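Local atomic coordinates of halogenase PltM (Pseudomonas fluorescens, PDB entry 6BZN), a protein that halogenates phenolic compounds, installing chlorine, bromine or iodine, and uses FAD as its cofactor. Residues A[382-385]-A[386-389]; A[312-315]-A[316-320]. One frame throughout, in Å; residues are numbered along the deposited sequence.

Contact 1. Residues A[382-385]-A[386-389]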
ATOM      1  N   PHE A 382      21.269  -2.655  10.451  1.00 15.70           N
ATOM      2  CA  PHE A 382      19.948  -2.592   9.801  1.00 15.38           C
ATOM      3  C   PHE A 382      18.935  -1.769  10.592  1.00 14.95           C
ATOM      4  O   PHE A 382      17.760  -1.734  10.246  1.00 14.30           O
ATOM      5  CB  PHE A 382      19.448  -4.016   9.559  1.00 14.91           C
ATOM      6  CG  PHE A 382      20.457  -4.883   8.851  1.00 15.20           C
ATOM      7  CD1 PHE A 382      20.771  -4.651   7.527  1.00 15.72           C
ATOM      8  CD2 PHE A 382      21.093  -5.926   9.512  1.00 15.86           C
ATOM      9  CE1 PHE A 382      21.712  -5.431   6.872  1.00 16.38           C
ATOM     10  CE2 PHE A 382      22.032  -6.709   8.864  1.00 16.14           C
ATOM     11  CZ  PHE A 382      22.345  -6.454   7.540  1.00 16.11           C
ATOM     12  N   ILE A 383      19.397  -1.051  11.615  1.00 15.29           N
ATOM     13  CA  ILE A 383      18.477  -0.400  12.549  1.00 16.02           C
ATOM     14  C   ILE A 383      17.582   0.642  11.874  1.00 15.78           C
ATOM     15  O   ILE A 383      16.428   0.786  12.240  1.00 16.00           O
ATOM     16  CB  ILE A 383      19.220   0.196  13.777  1.00 16.06           C
ATOM     17  CG1 ILE A 383      18.247   0.511  14.911  1.00 16.95           C
ATOM     18  CG2 ILE A 383      20.042   1.424  13.409  1.00 16.40           C
ATOM     19  CD1 ILE A 383      17.659  -0.712  15.580  1.00 17.23           C
ATOM     20  N   GLU A 384      18.096   1.341  10.873  1.00 15.92           N
ATOM     21  CA  GLU A 384      17.292   2.342  10.182  1.00 16.42           C
ATOM     22  C   GLU A 384      16.209   1.717   9.294  1.00 15.38           C
ATOM     23  O   GLU A 384      15.209   2.373   8.987  1.00 14.66           O
ATOM     24  CB  GLU A 384      18.177   3.303   9.390  1.00 17.82           C
ATOM     25  CG  GLU A 384      19.118   4.130  10.271  1.00 19.60           C
ATOM     26  CD  GLU A 384      18.413   5.069  11.249  1.00 22.68           C
ATOM     27  OE1 GLU A 384      17.319   5.580  10.924  1.00 23.34           O
ATOM     28  OE2 GLU A 384      18.970   5.315  12.351  1.00 24.98           O
ATOM     29  N   VAL A 385      16.404   0.467   8.884  1.00 14.04           N
ATOM     30  CA  VAL A 385      15.353  -0.273   8.187  1.00 13.95           C
ATOM     31  C   VAL A 385      14.178  -0.504   9.158  1.00 13.84           C
ATOM     32  O   VAL A 385      13.005  -0.269   8.815  1.00 13.75           O
ATOM     33  CB  VAL A 385      15.881  -1.595   7.585  1.00 13.83           C
ATOM     34  CG1 VAL A 385      14.768  -2.401   6.946  1.00 13.98           C
ATOM     35  CG2 VAL A 385      16.947  -1.296   6.539  1.00 14.22           C
ATOM     36  N   GLU A 386      14.489  -0.938  10.372  1.00 13.91           N
ATOM     37  CA  GLU A 386      13.466  -1.113  11.398  1.00 14.20           C
ATOM     38  C   GLU A 386      12.770   0.192  11.775  1.00 14.60           C
ATOM     39  O   GLU A 386      11.556   0.231  11.923  1.00 14.00           O
ATOM     40  CB  GLU A 386      14.089  -1.722  12.651  1.00 14.66           C
ATOM     41  CG  GLU A 386      13.093  -2.012  13.751  1.00 15.24           C
ATOM     42  CD  GLU A 386      13.720  -2.801  14.870  1.00 16.22           C
ATOM     43  OE1 GLU A 386      14.109  -2.191  15.883  1.00 16.54           O
ATOM     44  OE2 GLU A 386      13.874  -4.030  14.718  1.00 15.53           O
ATOM     45  N   ARG A 387      13.559   1.241  11.979  1.00 15.26           N
ATOM     46  CA  ARG A 387      13.011   2.538  12.335  1.00 16.03           C
ATOM     47  C   ARG A 387      12.016   3.024  11.281  1.00 14.97           C
ATOM     48  O   ARG A 387      10.909   3.415  11.624  1.00 15.01           O
ATOM     49  CB  ARG A 387      14.128   3.558  12.553  1.00 17.64           C
ATOM     50  CG  ARG A 387      13.633   4.970  12.821  1.00 20.17           C
ATOM     51  CD  ARG A 387      14.785   5.863  13.250  1.00 21.95           C
ATOM     52  NE  ARG A 387      14.409   7.281  13.277  1.00 23.86           N
ATOM     53  CZ  ARG A 387      15.032   8.276  12.637  1.00 24.56           C
ATOM     54  NH1 ARG A 387      16.105   8.071  11.879  1.00 23.89           N
ATOM     55  NH2 ARG A 387      14.571   9.523  12.770  1.00 25.45           N
ATOM     56  N   HIS A 388      12.403   2.990  10.008  1.00 14.16           N
ATOM     57  CA  HIS A 388      11.460   3.306   8.937  1.00 13.56           C
ATOM     58  C   HIS A 388      10.187   2.432   9.004  1.00 13.32           C
ATOM     59  O   HIS A 388       9.078   2.958   9.023  1.00 12.54           O
ATOM     60  CB  HIS A 388      12.095   3.176   7.553  1.00 13.62           C
ATOM     61  CG  HIS A 388      11.077   3.131   6.466  1.00 13.32           C
ATOM     62  ND1 HIS A 388      10.747   1.968   5.803  1.00 13.36           N
ATOM     63  CD2 HIS A 388      10.216   4.075   6.025  1.00 13.10           C
ATOM     64  CE1 HIS A 388       9.770   2.217   4.952  1.00 13.43           C
ATOM     65  NE2 HIS A 388       9.424   3.486   5.077  1.00 13.20           N
ATOM     66  N   CYS A 389      10.343   1.110   9.073  1.00 13.16           N
ATOM     67  CA  CYS A 389       9.183   0.220   8.946  1.00 13.49           C
ATOM     68  C   CYS A 389       8.213   0.362  10.113  1.00 12.95           C
ATOM     69  O   CYS A 389       6.990   0.498   9.911  1.00 12.34           O
ATOM     70  CB  CYS A 389       9.600  -1.237   8.783  1.00 14.22           C
ATOM     71  SG  CYS A 389       8.167  -2.278   8.410  1.00 16.41           S
TER
HETATM   72  O   HOH W   1      12.283  -0.272   6.146  1.00 16.84           O
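Glu384 folds back at its second torsion (chi2 -63°), while Arg387 sets off with CG opposite the backbone N (chi1 175°) and stays extended as far as NE, and these shapes lay the two side chains alongside each other, pointing the same way. Glu384 OE1 then receives Arg387 NH1 at 2.9 Å in a salt bridge. The carboxylate is approached from its syn side, slightly out of plane, and lies at the edge of the guanidinium, close to its plane; the two groups stand nearly perpendicular, 86° apart, and the one hydrogen bond between them runs from NH1 to OE1. On another side of the helix a water joins Val385 O, at 2.8 Å, to His388 ND1, at 2.7 Å, and sits in the ring plane at its edge. It donates to Val385 O, which also takes Cys389 N (3.0 Å), so two donors hold this carbonyl. The buried Glu386 carboxylate, brushed by Ile383 CD1, is paired with Arg379 and accepts Asn331 N. With Phe382 at the N-cap position, these are the first two turns of helix 383-406, where an i to i+3 salt bridge joins the usual i to i+4 backbone ladder.

Contact 2. Residues A[312-315]-A[316-320]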
ATOM      1  N   ALA A 312     -23.583  -7.745 -12.231  1.00 19.93           N
ATOM      2  CA  ALA A 312     -22.231  -8.237 -11.926  1.00 19.22           C
ATOM      3  C   ALA A 312     -22.248  -9.721 -11.567  1.00 19.20           C
ATOM      4  O   ALA A 312     -23.224 -10.216 -11.014  1.00 19.22           O
ATOM      5  CB  ALA A 312     -21.608  -7.442 -10.786  1.00 18.39           C
ATOM      6  N   VAL A 313     -21.171 -10.425 -11.880  1.00 18.39           N
ATOM      7  CA  VAL A 313     -20.972 -11.789 -11.371  1.00 19.00           C
ATOM      8  C   VAL A 313     -19.580 -11.935 -10.805  1.00 18.14           C
ATOM      9  O   VAL A 313     -18.598 -11.403 -11.342  1.00 17.18           O
ATOM     10  CB  VAL A 313     -21.199 -12.897 -12.433  1.00 21.01           C
ATOM     11  CG1 VAL A 313     -22.681 -13.017 -12.763  1.00 22.81           C
ATOM     12  CG2 VAL A 313     -20.409 -12.636 -13.692  1.00 21.59           C
ATOM     13  N   ASN A 314     -19.509 -12.704  -9.735  1.00 18.89           N
ATOM     14  CA  ASN A 314     -18.262 -12.971  -9.058  1.00 19.19           C
ATOM     15  C   ASN A 314     -17.426 -13.905  -9.915  1.00 18.98           C
ATOM     16  O   ASN A 314     -17.958 -14.869 -10.439  1.00 20.09           O
ATOM     17  CB  ASN A 314     -18.559 -13.600  -7.697  1.00 20.24           C
ATOM     18  CG  ASN A 314     -17.493 -13.325  -6.690  1.00 20.69           C
ATOM     19  OD1 ASN A 314     -16.426 -12.812  -7.032  1.00 23.13           O
ATOM     20  ND2 ASN A 314     -17.747 -13.687  -5.446  1.00 21.33           N
ATOM     21  N   ALA A 315     -16.146 -13.583 -10.101  1.00 18.50           N
ATOM     22  CA  ALA A 315     -15.225 -14.391 -10.916  1.00 18.57           C
ATOM     23  C   ALA A 315     -14.264 -15.236 -10.101  1.00 19.22           C
ATOM     24  O   ALA A 315     -13.439 -15.942 -10.675  1.00 22.07           O
ATOM     25  CB  ALA A 315     -14.428 -13.489 -11.845  1.00 18.53           C
ATOM     26  N   ARG A 316     -14.325 -15.104  -8.781  1.00 18.33           N
ATOM     27  CA  ARG A 316     -13.526 -15.891  -7.842  1.00 18.82           C
ATOM     28  C   ARG A 316     -14.382 -16.163  -6.607  1.00 18.73           C
ATOM     29  O   ARG A 316     -15.444 -15.548  -6.437  1.00 18.69           O
ATOM     30  CB  ARG A 316     -12.342 -15.088  -7.280  1.00 18.78           C
ATOM     31  CG  ARG A 316     -11.537 -14.213  -8.201  1.00 18.42           C
ATOM     32  CD  ARG A 316     -10.395 -13.582  -7.407  1.00 17.43           C
ATOM     33  NE  ARG A 316      -9.641 -14.629  -6.734  1.00 17.59           N
ATOM     34  CZ  ARG A 316      -8.787 -15.462  -7.330  1.00 17.61           C
ATOM     35  NH1 ARG A 316      -8.497 -15.350  -8.635  1.00 17.54           N
ATOM     36  NH2 ARG A 316      -8.210 -16.411  -6.610  1.00 17.73           N
ATOM     37  N   GLU A 317     -13.884 -17.008  -5.711  1.00 19.03           N
ATOM     38  CA  GLU A 317     -14.460 -17.111  -4.371  1.00 20.31           C
ATOM     39  C   GLU A 317     -14.073 -15.873  -3.573  1.00 18.69           C
ATOM     40  O   GLU A 317     -12.944 -15.381  -3.687  1.00 18.16           O
ATOM     41  CB  GLU A 317     -13.963 -18.365  -3.632  1.00 22.83           C
ATOM     42  CG  GLU A 317     -14.317 -19.676  -4.323  1.00 26.48           C
ATOM     43  CD  GLU A 317     -15.791 -19.788  -4.711  1.00 30.93           C
ATOM     44  OE1 GLU A 317     -16.650 -19.733  -3.800  1.00 34.40           O
ATOM     45  OE2 GLU A 317     -16.086 -19.928  -5.933  1.00 33.90           O
ATOM     46  N   TRP A 318     -15.019 -15.351  -2.796  1.00 17.55           N
ATOM     47  CA  TRP A 318     -14.710 -14.334  -1.796  1.00 16.71           C
ATOM     48  C   TRP A 318     -13.655 -14.861  -0.823  1.00 16.89           C
ATOM     49  O   TRP A 318     -13.655 -16.043  -0.480  1.00 16.74           O
ATOM     50  CB  TRP A 318     -15.955 -13.959  -0.978  1.00 16.27           C
ATOM     51  CG  TRP A 318     -16.977 -13.109  -1.643  1.00 15.93           C
ATOM     52  CD1 TRP A 318     -18.171 -13.524  -2.171  1.00 16.17           C
ATOM     53  CD2 TRP A 318     -16.931 -11.692  -1.825  1.00 15.69           C
ATOM     54  NE1 TRP A 318     -18.860 -12.454  -2.672  1.00 16.27           N
ATOM     55  CE2 TRP A 318     -18.124 -11.317  -2.471  1.00 16.01           C
ATOM     56  CE3 TRP A 318     -15.996 -10.701  -1.508  1.00 15.46           C
ATOM     57  CZ2 TRP A 318     -18.406  -9.991  -2.815  1.00 15.34           C
ATOM     58  CZ3 TRP A 318     -16.280  -9.386  -1.839  1.00 15.26           C
ATOM     59  CH2 TRP A 318     -17.478  -9.044  -2.486  1.00 15.13           C
ATOM     60  N   ILE A 319     -12.756 -13.984  -0.395  1.00 15.69           N
ATOM     61  CA  ILE A 319     -11.862 -14.267   0.718  1.00 16.91           C
ATOM     62  C   ILE A 319     -12.285 -13.351   1.853  1.00 16.31           C
ATOM     63  O   ILE A 319     -12.527 -12.167   1.617  1.00 15.32           O
ATOM     64  CB  ILE A 319     -10.392 -13.978   0.351  1.00 18.10           C
ATOM     65  CG1 ILE A 319      -9.921 -14.906  -0.775  1.00 19.95           C
ATOM     66  CG2 ILE A 319      -9.486 -14.098   1.577  1.00 18.85           C
ATOM     67  CD1 ILE A 319      -9.629 -16.321  -0.320  1.00 21.55           C
ATOM     68  N   TYR A 320     -12.395 -13.902   3.060  1.00 15.63           N
ATOM     69  CA  TYR A 320     -12.687 -13.130   4.258  1.00 16.06           C
ATOM     70  C   TYR A 320     -11.497 -13.212   5.195  1.00 16.59           C
ATOM     71  O   TYR A 320     -10.989 -14.296   5.437  1.00 15.71           O
ATOM     72  CB  TYR A 320     -13.921 -13.687   4.960  1.00 16.63           C
ATOM     73  CG  TYR A 320     -14.154 -13.106   6.340  1.00 17.17           C
ATOM     74  CD1 TYR A 320     -14.339 -11.732   6.521  1.00 17.51           C
ATOM     75  CD2 TYR A 320     -14.219 -13.924   7.462  1.00 18.73           C
ATOM     76  CE1 TYR A 320     -14.567 -11.192   7.789  1.00 17.66           C
ATOM     77  CE2 TYR A 320     -14.446 -13.395   8.728  1.00 18.64           C
ATOM     78  CZ  TYR A 320     -14.633 -12.040   8.887  1.00 18.67           C
ATOM     79  OH  TYR A 320     -14.855 -11.545  10.159  1.00 19.56           O
TER
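One face of the Trp318 indole carries the Asn314 amide, whose CG lies 4.3 Å above the ring plane, offset toward the rim on the pyrrole side; amide and ring are inclined at 64°. At the indole edge NE1 is hydrogen-bonded to Glu292 OE2; Phe278 meets the ring edge-to-face. The setting is an outermost strand of a seven-stranded mixed sheet: strand 313-321 runs antiparallel to 215-223, and pairing lapses for a few residues in the middle. Ala315 bonds to His221 and Ile319 to Phe219, so four residue steps here face two on the neighbour, two extra residues being looped out. Beside the break, Asn314 CG comes to 3.0 Å from Arg316 O, with the side chain swung away from its backbone N (chi1 -153°), so that the amide reaches both that carbonyl and the indole. With an alanine here the amide is gone, and the pyrrole part of the indole would probably lose its cover on this side and Arg316 O the amide beside it. Arg316 sends its chain the other way, bent at chi3 (54°), into a cation-pi contact with Phe60, while its carbonyl O accepts a weak hydrogen bond from Thr220 OG1.

Overall arrangement
Contact 2 comes first along the chain, on strand 313-321, and is complete before contact 1 opens at the start of helix 383-406. Their centres are about 37 Å apart and their nearest atoms about 22 Å, on opposite sides of the chain's centre, and they share no helix or strand. Contact 2 lies at the surface, on the rim of the mixed sheet; contact 1 is largely buried against helix 352-374. Each is nevertheless near residues that bind FAD in this protein: the Arg316 side chain is about 7 Å from those of Arg59 and Val62, and that of Cys389 about 9 Å from those of Tyr326 and Gln341. The two sets of residues bind different FAD molecules, so the contacts lie near separate flavin sites, neither occupied here.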